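Local coordinates for protein SidF, inhibitor of growth family, member 3 (Legionella pneumophila subsp. pneumophila, PDB 4FYE) that is a Legionella phosphoinositide phosphatase that probably removes phosphate from phosphatidylinositol phosphates of membranes, at residues 201-206 and 248-253. The protein carries 1 engineered substitution. Residues are numbered along the deposited sequence; the frame is centred on the assembly and turned at random.
Sequences FIMYIP and RMIAGT
Residues 201-206 and 248-253 are antiparallel neighbours in the mixed sheet that also holds strands 184-189 and 260-268. Six backbone hydrogen bonds join them, two at each of the pairs Phe-201 with Gly-252, Met-203 with Ile-250, and Ile-205 with Arg-248. The straightest runs from Arg-248 N to Ile-205 O, 2.6 Å long with 175° at the hydrogen. The bond from Ile-250 N to Met-203 O is longer, 3.2 Å, and its donor stands above the carbonyl plane.

Phe-201 buries more surface against the other strand than any other residue here. From CB, the side chain takes the crowded position between backbone N and carbonyl carbon (chi1 58°), and this swings the ring over the partner strand. CG and CD1 lie near Gly-252 O, with CD1 3.4 Å from it. CE1 comes 3.5 Å from Gly-252 C. On the other rim CD2 and CE2 meet Gly-252 N. At the tip, CZ is 3.7 Å from Gly-252 CA, which makes a CH-pi contact over the ring face. The methyl CG2 of Ile-250 sits at the ring edge. On the same side of the sheet, Met-203 CG packs alongside Ile-250 CB, and Ile-205 CD1 touches Ile-250 CG1. Helix 9-16 packs on this face through Val-13 and Leu-16. Arg-248 turns its guanidinium away to salt bridges with Asp-265 and Asp-311.

On the opposite face Tyr-204 and Met-249 lie side by side. Met-249 SD is 3.4 Å from Tyr-204 CE1, an oblique Met-aromatic contact. Tyr-204 OH forms a hydrogen bond with Gln-654 OE1, on helix 652-668, which covers both side chains.

Backbone bonds thus hold the strands and satisfy buried amides, with mostly apolar packing on both faces. Gly-252 has no side chain, so the Phe-201 ring can lie directly on its backbone.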
ATOM      1  N   PHE A 201       0.742  13.020 -12.182  1.00 41.84           N
ATOM      2  CA  PHE A 201       0.664  11.559 -12.441  1.00 38.72           C
ATOM      3  C   PHE A 201       0.655  10.788 -11.131  1.00 39.65           C
ATOM      4  O   PHE A 201       1.119  11.295 -10.088  1.00 36.26           O
ATOM      5  CB  PHE A 201       1.841  11.058 -13.244  1.00 38.24           C
ATOM      6  CG  PHE A 201       3.148  11.339 -12.598  1.00 39.17           C
ATOM      7  CD1 PHE A 201       3.827  12.506 -12.880  1.00 45.43           C
ATOM      8  CD2 PHE A 201       3.730  10.412 -11.731  1.00 40.82           C
ATOM      9  CE1 PHE A 201       5.067  12.776 -12.264  1.00 51.34           C
ATOM     10  CE2 PHE A 201       4.943  10.667 -11.107  1.00 41.85           C
ATOM     11  CZ  PHE A 201       5.606  11.849 -11.360  1.00 47.68           C
ATOM     12  N   ILE A 202       0.159   9.552 -11.213  1.00 38.96           N
ATOM     13  CA  ILE A 202       0.282   8.580 -10.168  1.00 41.54           C
ATOM     14  C   ILE A 202       0.627   7.249 -10.828  1.00 43.90           C
ATOM     15  O   ILE A 202       0.003   6.877 -11.818  1.00 40.97           O
ATOM     16  CB  ILE A 202      -1.057   8.345  -9.440  1.00 44.32           C
ATOM     17  CG1 ILE A 202      -1.667   9.633  -8.928  1.00 42.90           C
ATOM     18  CG2 ILE A 202      -0.837   7.384  -8.250  1.00 43.24           C
ATOM     19  CD1 ILE A 202      -3.148   9.473  -8.702  1.00 41.72           C
ATOM     20  N   MET A 203       1.564   6.504 -10.241  1.00 41.21           N
ATOM     21  CA  MET A 203       1.879   5.204 -10.775  1.00 40.36           C
ATOM     22  C   MET A 203       2.066   4.155  -9.685  1.00 39.18           C
ATOM     23  O   MET A 203       2.236   4.498  -8.548  1.00 40.83           O
ATOM     24  CB  MET A 203       3.097   5.281 -11.658  1.00 46.82           C
ATOM     25  CG  MET A 203       4.239   6.080 -11.085  1.00 41.88           C
ATOM     26  SD  MET A 203       5.671   5.870 -12.211  1.00 48.74           S
ATOM     27  CE  MET A 203       5.510   7.177 -13.441  1.00 37.46           C
ATOM     28  N   TYR A 204       1.895   2.891 -10.045  1.00 39.76           N
ATOM     29  CA  TYR A 204       2.069   1.747  -9.212  1.00 37.78           C
ATOM     30  C   TYR A 204       3.113   0.988  -9.978  1.00 38.79           C
ATOM     31  O   TYR A 204       2.912   0.650 -11.184  1.00 40.40           O
ATOM     32  CB  TYR A 204       0.759   0.912  -9.042  1.00 43.47           C
ATOM     33  CG  TYR A 204      -0.297   1.455  -8.038  1.00 45.98           C
ATOM     34  CD1 TYR A 204      -0.247   2.735  -7.541  1.00 48.73           C
ATOM     35  CD2 TYR A 204      -1.346   0.674  -7.632  1.00 52.80           C
ATOM     36  CE1 TYR A 204      -1.188   3.209  -6.632  1.00 53.39           C
ATOM     37  CE2 TYR A 204      -2.333   1.149  -6.754  1.00 47.78           C
ATOM     38  CZ  TYR A 204      -2.253   2.401  -6.246  1.00 50.99           C
ATOM     39  OH  TYR A 204      -3.238   2.854  -5.373  1.00 45.85           O
ATOM     40  N   ILE A 205       4.278   0.829  -9.324  1.00 37.08           N
ATOM     41  CA  ILE A 205       5.350   0.076  -9.868  1.00 36.23           C
ATOM     42  C   ILE A 205       5.430  -1.163  -9.013  1.00 38.54           C
ATOM     43  O   ILE A 205       5.550  -1.080  -7.817  1.00 41.55           O
ATOM     44  CB  ILE A 205       6.657   0.832  -9.806  1.00 38.25           C
ATOM     45  CG1 ILE A 205       6.572   2.163 -10.551  1.00 35.38           C
ATOM     46  CG2 ILE A 205       7.787  -0.004 -10.431  1.00 40.44           C
ATOM     47  CD1 ILE A 205       7.708   3.090 -10.092  1.00 34.11           C
ATOM     48  N   PRO A 206       5.304  -2.321  -9.623  1.00 43.17           N
ATOM     49  CA  PRO A 206       5.312  -3.553  -8.839  1.00 42.14           C
ATOM     50  C   PRO A 206       6.684  -3.720  -8.203  1.00 47.01           C
ATOM     51  O   PRO A 206       7.714  -3.578  -8.850  1.00 47.54           O
ATOM     52  CB  PRO A 206       5.193  -4.638  -9.885  1.00 44.52           C
ATOM     53  CG  PRO A 206       4.891  -3.965 -11.182  1.00 44.40           C
ATOM     54  CD  PRO A 206       5.379  -2.564 -11.081  1.00 47.33           C
ATOM     55  N   ARG A 248       5.011  -0.041  -5.461  1.00 34.97           N
ATOM     56  CA  ARG A 248       5.602   1.180  -5.040  1.00 37.90           C
ATOM     57  C   ARG A 248       4.679   2.226  -5.666  1.00 38.97           C
ATOM     58  O   ARG A 248       4.405   2.203  -6.885  1.00 41.20           O
ATOM     59  CB  ARG A 248       7.006   1.294  -5.646  1.00 34.69           C
ATOM     60  CG  ARG A 248       7.709   2.627  -5.373  1.00 34.15           C
ATOM     61  CD  ARG A 248       8.314   2.582  -3.919  1.00 38.05           C
ATOM     62  NE  ARG A 248       9.181   3.717  -3.779  1.00 38.89           N
ATOM     63  CZ  ARG A 248      10.450   3.720  -4.167  1.00 41.98           C
ATOM     64  NH1 ARG A 248      10.988   2.602  -4.631  1.00 43.92           N
ATOM     65  NH2 ARG A 248      11.171   4.840  -4.085  1.00 41.08           N
ATOM     66  N   MET A 249       4.221   3.138  -4.840  1.00 36.30           N
ATOM     67  CA  MET A 249       3.295   4.173  -5.260  1.00 40.34           C
ATOM     68  C   MET A 249       4.012   5.538  -5.305  1.00 44.00           C
ATOM     69  O   MET A 249       4.524   6.023  -4.290  1.00 43.36           O
ATOM     70  CB  MET A 249       2.143   4.242  -4.297  1.00 38.76           C
ATOM     71  CG  MET A 249       1.143   5.326  -4.606  1.00 51.90           C
ATOM     72  SD  MET A 249      -0.449   4.939  -3.794  0.86 60.44           S
ATOM     73  CE  MET A 249      -0.088   5.704  -2.239  1.00 53.94           C
ATOM     74  N   ILE A 250       4.070   6.122  -6.493  1.00 39.21           N
ATOM     75  CA  ILE A 250       4.694   7.393  -6.700  1.00 37.22           C
ATOM     76  C   ILE A 250       3.666   8.354  -7.319  1.00 38.78           C
ATOM     77  O   ILE A 250       2.962   7.995  -8.242  1.00 43.83           O
ATOM     78  CB  ILE A 250       5.770   7.256  -7.719  1.00 36.23           C
ATOM     79  CG1 ILE A 250       6.659   6.062  -7.398  1.00 35.69           C
ATOM     80  CG2 ILE A 250       6.543   8.562  -7.779  1.00 36.09           C
ATOM     81  CD1 ILE A 250       7.620   6.335  -6.267  1.00 36.75           C
ATOM     82  N   ALA A 251       3.625   9.592  -6.843  1.00 39.76           N
ATOM     83  CA  ALA A 251       2.749  10.596  -7.421  1.00 40.78           C
ATOM     84  C   ALA A 251       3.566  11.855  -7.548  1.00 42.05           C
ATOM     85  O   ALA A 251       4.377  12.153  -6.685  1.00 45.44           O
ATOM     86  CB  ALA A 251       1.560  10.835  -6.512  1.00 40.55           C
ATOM     87  N   GLY A 252       3.393  12.585  -8.629  1.00 40.38           N
ATOM     88  CA  GLY A 252       4.022  13.854  -8.688  1.00 43.27           C
ATOM     89  C   GLY A 252       3.609  14.743  -9.826  1.00 51.67           C
ATOM     90  O   GLY A 252       2.513  14.535 -10.431  1.00 48.16           O
ATOM     91  N   THR A 253       4.458  15.760 -10.111  1.00 51.50           N
ATOM     92  CA  THR A 253       4.192  16.605 -11.243  1.00 47.91           C
ATOM     93  C   THR A 253       5.272  16.476 -12.279  1.00 54.50           C
ATOM     94  O   THR A 253       6.474  16.314 -11.930  1.00 59.07           O
ATOM     95  CB  THR A 253       3.806  18.097 -10.933  1.00 52.99           C
ATOM     96  OG1 THR A 253       4.815  19.001 -11.320  1.00 59.60           O
ATOM     97  CG2 THR A 253       3.390  18.386  -9.590  1.00 50.10           C
TER